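Local atomic coordinates of TRAP solute Binding Protein (Uncultured marine bacterium, PDB entry 5I7I), a protein that binds aromatic acids such as 3-hydroxybenzoate as the solute-binding component of a TRAP transport system, and probably delivers them to its membrane partner. Residues Lys42-Trp47 with Phe238-Asn243; Met165-Pro170 with Leu181-Val186. All coordinates share one frame; numbering follows the deposited sequence. Where two conformers were deposited one is given.

Contact 1: Lys42-Trp47 with Phe238-Asn243; sequences KFVKPW and FLFLMN. With 3HB (3-hydroxybenzoic acid), chain C.
Phe240 stands between Phe43 and Trp47, and the three rings meet in two successive T-shaped pairs. Phe43 brings its CE2-CZ edge over one face of Phe240, off centre toward the rim, with CE2 of Phe43 3.7 Å from CD2 of Phe240. The planes of these two rings stand at 68°. Phe240 in turn presents its own edge to the indole of Trp47. Its CZ sits 3.7 Å from CD2 of Trp47, over one face of the indole, and the plane of the five-membered ring makes 80° with that of Phe240. With CG anti to the backbone N (chi1 -172°), the Phe240 ring is carried out from the strand toward the helix, where it meets one partner with a face and the other with an edge.

This aromatic cluster joins helix 38-54 to strand 237-243 of the mixed five-stranded sheet, in one lobe of the solute-binding protein fold. Leu266 of helix 264-287 touches both Phe43 and Phe240, and the NE1 of Trp47 is hydrogen-bonded to the carbonyl O of Asn261.

Aliphatic contacts fill in around the rings. CG2 of Val44 reaches CE1 of Phe240 at 3.9 Å, approaching obliquely, while the methyl CE of Met242 lies near the plane of the indole, 4.4 Å from CH2 of Trp47. A leucine in place of Trp47 would probably deprive the Phe240 edge of its flat partner and leave the Asn261 carbonyl without its donor.

At the start of the strand, the O3 of 3-hydroxybenzoate lies at the edge of the Phe238 ring, 3.7 Å from CZ of Phe238.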
# COMPACT_ATOMS: atom_id res chain seq x y z
N LYS A 42 5.22 -14.17 2.12
CA LYS A 42 4.78 -14.56 0.79
C LYS A 42 5.23 -13.58 -0.29
O LYS A 42 4.86 -13.75 -1.46
CB LYS A 42 3.27 -14.79 0.76
CG LYS A 42 2.88 -16.02 1.58
CD LYS A 42 1.38 -16.27 1.52
CE LYS A 42 1.00 -17.59 2.21
NZ LYS A 42 1.56 -17.69 3.59
N PHE A 43 6.06 -12.62 0.06
CA PHE A 43 6.63 -11.72 -0.94
C PHE A 43 8.13 -11.61 -0.76
O PHE A 43 8.89 -12.11 -1.60
CB PHE A 43 5.92 -10.35 -1.00
CG PHE A 43 6.53 -9.45 -2.01
CD1 PHE A 43 6.39 -9.70 -3.34
CD2 PHE A 43 7.33 -8.40 -1.61
CE1 PHE A 43 7.02 -8.88 -4.29
CE2 PHE A 43 7.96 -7.59 -2.55
CZ PHE A 43 7.80 -7.84 -3.88
N VAL A 44 8.60 -11.02 0.34
CA VAL A 44 10.04 -10.80 0.49
C VAL A 44 10.78 -12.12 0.68
O VAL A 44 11.86 -12.32 0.12
CB VAL A 44 10.33 -9.81 1.61
CG1 VAL A 44 11.85 -9.70 1.86
CG2 VAL A 44 9.74 -8.43 1.27
N LYS A 45 10.20 -13.06 1.43
CA LYS A 45 10.87 -14.34 1.62
C LYS A 45 11.05 -15.07 0.30
O LYS A 45 12.19 -15.44 -0.02
CB LYS A 45 10.12 -15.17 2.66
CG LYS A 45 10.63 -16.61 2.78
CD LYS A 45 9.94 -17.34 3.92
CE LYS A 45 10.42 -18.78 4.07
NZ LYS A 45 9.97 -19.65 2.96
N PRO A 46 10.03 -15.28 -0.52
CA PRO A 46 10.29 -15.93 -1.81
C PRO A 46 11.15 -15.11 -2.75
O PRO A 46 11.93 -15.69 -3.53
CB PRO A 46 8.89 -16.23 -2.37
CG PRO A 46 7.94 -15.38 -1.55
CD PRO A 46 8.59 -15.17 -0.23
N TRP A 47 11.05 -13.78 -2.72
CA TRP A 47 11.95 -12.95 -3.51
C TRP A 47 13.39 -13.25 -3.12
O TRP A 47 14.26 -13.46 -3.98
CB TRP A 47 11.62 -11.47 -3.30
CG TRP A 47 12.44 -10.52 -4.08
CD1 TRP A 47 12.20 -10.08 -5.33
CD2 TRP A 47 13.64 -9.87 -3.64
NE1 TRP A 47 13.19 -9.20 -5.73
CE2 TRP A 47 14.08 -9.06 -4.70
CE3 TRP A 47 14.39 -9.91 -2.46
CZ2 TRP A 47 15.25 -8.29 -4.62
CZ3 TRP A 47 15.53 -9.14 -2.38
CH2 TRP A 47 15.95 -8.34 -3.45
N PHE A 238 2.91 0.82 -1.98
CA PHE A 238 4.03 0.21 -1.29
C PHE A 238 5.33 0.47 -2.04
O PHE A 238 5.36 0.51 -3.27
CB PHE A 238 3.85 -1.31 -1.27
CG PHE A 238 2.60 -1.80 -0.58
CD1 PHE A 238 2.21 -1.29 0.65
CD2 PHE A 238 1.88 -2.82 -1.16
CE1 PHE A 238 1.08 -1.79 1.29
CE2 PHE A 238 0.76 -3.35 -0.53
CZ PHE A 238 0.37 -2.83 0.71
N LEU A 239 6.42 0.63 -1.29
CA LEU A 239 7.75 0.82 -1.84
C LEU A 239 8.61 -0.37 -1.44
O LEU A 239 8.72 -0.69 -0.25
CB LEU A 239 8.41 2.08 -1.28
CG LEU A 239 7.60 3.37 -1.42
CD1 LEU A 239 8.32 4.52 -0.74
CD2 LEU A 239 7.33 3.66 -2.90
N PHE A 240 9.24 -0.99 -2.43
CA PHE A 240 10.21 -2.06 -2.22
C PHE A 240 11.51 -1.51 -2.81
O PHE A 240 11.63 -1.38 -4.03
CB PHE A 240 9.74 -3.34 -2.91
CG PHE A 240 10.58 -4.58 -2.60
CD1 PHE A 240 11.05 -4.87 -1.33
CD2 PHE A 240 10.82 -5.50 -3.63
CE1 PHE A 240 11.77 -6.05 -1.11
CE2 PHE A 240 11.53 -6.64 -3.42
CZ PHE A 240 12.01 -6.91 -2.17
N LEU A 241 12.42 -1.10 -1.94
CA LEU A 241 13.55 -0.25 -2.31
C LEU A 241 14.85 -0.82 -1.78
O LEU A 241 14.89 -1.43 -0.71
CB LEU A 241 13.40 1.13 -1.67
CG LEU A 241 12.12 1.91 -1.97
CD1 LEU A 241 12.16 3.21 -1.22
CD2 LEU A 241 11.97 2.14 -3.45
N MET A 242 15.93 -0.58 -2.53
CA MET A 242 17.27 -0.96 -2.13
C MET A 242 18.12 0.30 -2.03
O MET A 242 17.92 1.28 -2.77
CB MET A 242 17.86 -1.90 -3.18
CG MET A 242 19.25 -2.43 -2.86
SD MET A 242 19.77 -3.70 -4.00
CE MET A 242 19.06 -5.17 -3.31
N ASN A 243 19.10 0.26 -1.14
CA ASN A 243 20.04 1.37 -1.04
C ASN A 243 20.82 1.50 -2.34
O ASN A 243 21.33 0.51 -2.88
CB ASN A 243 20.99 1.11 0.13
CG ASN A 243 22.09 2.15 0.22
OD1 ASN A 243 23.22 1.92 -0.19
ND2 ASN A 243 21.76 3.31 0.76
C1' 3HB C . -1.86 -0.12 5.81
O1' 3HB C . -3.07 0.15 5.62
O2' 3HB C . -1.14 0.66 6.49
C1 3HB C . -1.25 -1.41 5.27
C2 3HB C . -1.99 -2.19 4.39
C3 3HB C . -1.47 -3.37 3.90
C4 3HB C . -0.23 -3.79 4.31
C5 3HB C . 0.51 -3.01 5.19
C6 3HB C . 0.01 -1.83 5.68
O3 3HB C . -2.22 -4.12 3.03

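Contact 2: Met165-Pro170 with Leu181-Val186; sequences MKMRGP and LGATPV. With 3HB (3-hydroxybenzoic acid), chain C.
Met165 and Thr184 begin a run of four backbone hydrogen bonds that zips strands 166-169 and 184-187 together in parallel. The N of Thr184 gives to the O of Met165 at 2.9 Å, and the O of Thr184 accepts from the N of Met167. The O of Met167 then takes the N of Val186 at 3.0 Å, before the O of Val186 closes the series by receiving the N of Gly169. That last carbonyl also meets the CA of Arg168 in a CA-H...O contact of 3.0 Å.

Side chains add less: CB of Ala183 packs 3.8 Å from CG of Met167, and the aliphatic part of Lys166 lies alongside Thr184, CG to CG2.

CG of Arg168 is anti to the backbone N (chi1 173°) and the chain turns at chi2 (-90°), then runs extended to the ligand carboxylate. The guanidinium grips it end-on with two nearly straight bonds, NH1 to O1' at 2.8 Å and NH2 to O2' at 2.7 Å, the carboxylate carbon lying in its plane. Each of these nitrogens has a second acceptor, NH1 the O of Val206 and NH2 the O of Met188, so the buried group is fixed in rotation. CA of Pro170 covers part of one guanidinium face.

Strand 166-169, helix 172-180 and strand 184-187 make up a beta-alpha-beta unit, whose first strand carries, near its C-terminal end, the arginine of the bidentate arginine-carboxylate pair characteristic of TRAP solute-binding proteins.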
# COMPACT_ATOMS: atom_id res chain seq x y z
N MET A 165 -17.83 8.64 13.41
CA MET A 165 -17.00 7.46 13.61
C MET A 165 -15.54 7.83 13.44
O MET A 165 -15.17 8.46 12.44
CB MET A 165 -17.37 6.39 12.59
CG MET A 165 -18.81 5.91 12.70
SD MET A 165 -19.10 4.76 14.05
CE MET A 165 -18.40 3.26 13.38
N LYS A 166 -14.71 7.45 14.40
CA LYS A 166 -13.28 7.70 14.32
C LYS A 166 -12.67 6.56 13.53
O LYS A 166 -12.65 5.41 13.99
CB LYS A 166 -12.67 7.80 15.71
CG LYS A 166 -13.17 9.05 16.45
CD LYS A 166 -12.68 9.15 17.87
CE LYS A 166 -13.18 8.00 18.67
NZ LYS A 166 -12.95 8.20 20.12
N MET A 167 -12.18 6.87 12.33
CA MET A 167 -11.79 5.85 11.36
C MET A 167 -10.32 6.02 11.01
O MET A 167 -9.90 7.10 10.57
CB MET A 167 -12.66 5.96 10.11
CG MET A 167 -14.12 5.66 10.40
SD MET A 167 -14.41 3.93 10.91
CE MET A 167 -14.16 3.05 9.38
N ARG A 168 -9.55 4.97 11.21
CA ARG A 168 -8.13 4.99 10.87
C ARG A 168 -7.91 4.89 9.36
O ARG A 168 -8.56 4.09 8.67
CB ARG A 168 -7.40 3.83 11.55
CG ARG A 168 -5.94 3.66 11.14
CD ARG A 168 -5.73 2.74 9.95
NE ARG A 168 -4.31 2.63 9.66
CZ ARG A 168 -3.78 1.98 8.62
NH1 ARG A 168 -4.54 1.36 7.74
NH2 ARG A 168 -2.46 1.95 8.48
N GLY A 169 -6.97 5.67 8.85
CA GLY A 169 -6.41 5.47 7.54
C GLY A 169 -4.89 5.43 7.60
O GLY A 169 -4.29 5.86 8.58
N PRO A 170 -4.26 4.95 6.52
CA PRO A 170 -2.79 4.74 6.54
C PRO A 170 -1.97 5.97 6.21
O PRO A 170 -0.78 6.00 6.57
CB PRO A 170 -2.58 3.69 5.44
CG PRO A 170 -3.73 3.91 4.50
CD PRO A 170 -4.88 4.23 5.41
N LEU A 181 -15.85 11.52 3.34
CA LEU A 181 -16.97 10.60 3.44
C LEU A 181 -17.75 10.79 4.74
O LEU A 181 -18.73 10.07 4.96
CB LEU A 181 -16.48 9.16 3.35
CG LEU A 181 -15.87 8.77 2.01
CD1 LEU A 181 -15.32 7.36 2.06
CD2 LEU A 181 -16.91 8.88 0.90
N GLY A 182 -17.34 11.72 5.59
CA GLY A 182 -18.08 12.05 6.79
C GLY A 182 -17.45 11.57 8.07
O GLY A 182 -17.96 11.90 9.15
N ALA A 183 -16.37 10.80 8.01
CA ALA A 183 -15.76 10.25 9.20
C ALA A 183 -14.86 11.26 9.89
O ALA A 183 -14.54 12.32 9.35
CB ALA A 183 -14.93 9.02 8.84
N THR A 184 -14.48 10.92 11.12
CA THR A 184 -13.44 11.62 11.84
C THR A 184 -12.15 10.85 11.60
O THR A 184 -12.00 9.74 12.13
CB THR A 184 -13.75 11.66 13.33
OG1 THR A 184 -14.91 12.48 13.53
CG2 THR A 184 -12.58 12.25 14.11
N PRO A 185 -11.22 11.36 10.80
CA PRO A 185 -10.03 10.58 10.45
C PRO A 185 -9.00 10.53 11.57
O PRO A 185 -8.82 11.49 12.32
CB PRO A 185 -9.47 11.35 9.26
CG PRO A 185 -9.85 12.76 9.53
CD PRO A 185 -11.20 12.70 10.19
N VAL A 186 -8.31 9.40 11.65
CA VAL A 186 -7.14 9.22 12.50
C VAL A 186 -6.10 8.49 11.67
O VAL A 186 -6.42 7.50 11.02
CB VAL A 186 -7.49 8.41 13.77
CG1 VAL A 186 -6.30 8.37 14.72
CG2 VAL A 186 -8.71 9.02 14.48
C1' 3HB C . -1.86 -0.12 5.81
O1' 3HB C . -3.07 0.15 5.62
O2' 3HB C . -1.14 0.66 6.49
C1 3HB C . -1.25 -1.41 5.27
C2 3HB C . -1.99 -2.19 4.39
C3 3HB C . -1.47 -3.37 3.90
C4 3HB C . -0.23 -3.79 4.31
C5 3HB C . 0.51 -3.01 5.19
C6 3HB C . 0.01 -1.83 5.68
O3 3HB C . -2.22 -4.12 3.03

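Overall arrangement
Contact 1 is wholly buried and contact 2 only partly so; they lie on opposite sides of the chain's centre, their own centres about 29 Å apart, and share no helix or strand. Contact 1 packs a helix against an interior strand of the five-stranded sheet through side chains alone, without a hydrogen bond between its segments. Contact 2 pairs an edge strand of the six-stranded sheet with its neighbour, chiefly through backbone bonds. Although they do not touch, both reach 3-hydroxybenzoate: 238-243 brings the edge of an aromatic ring to the hydroxyl end, and 165-170 the positive charge for the carboxylate, as expected for a ligand held between two lobes.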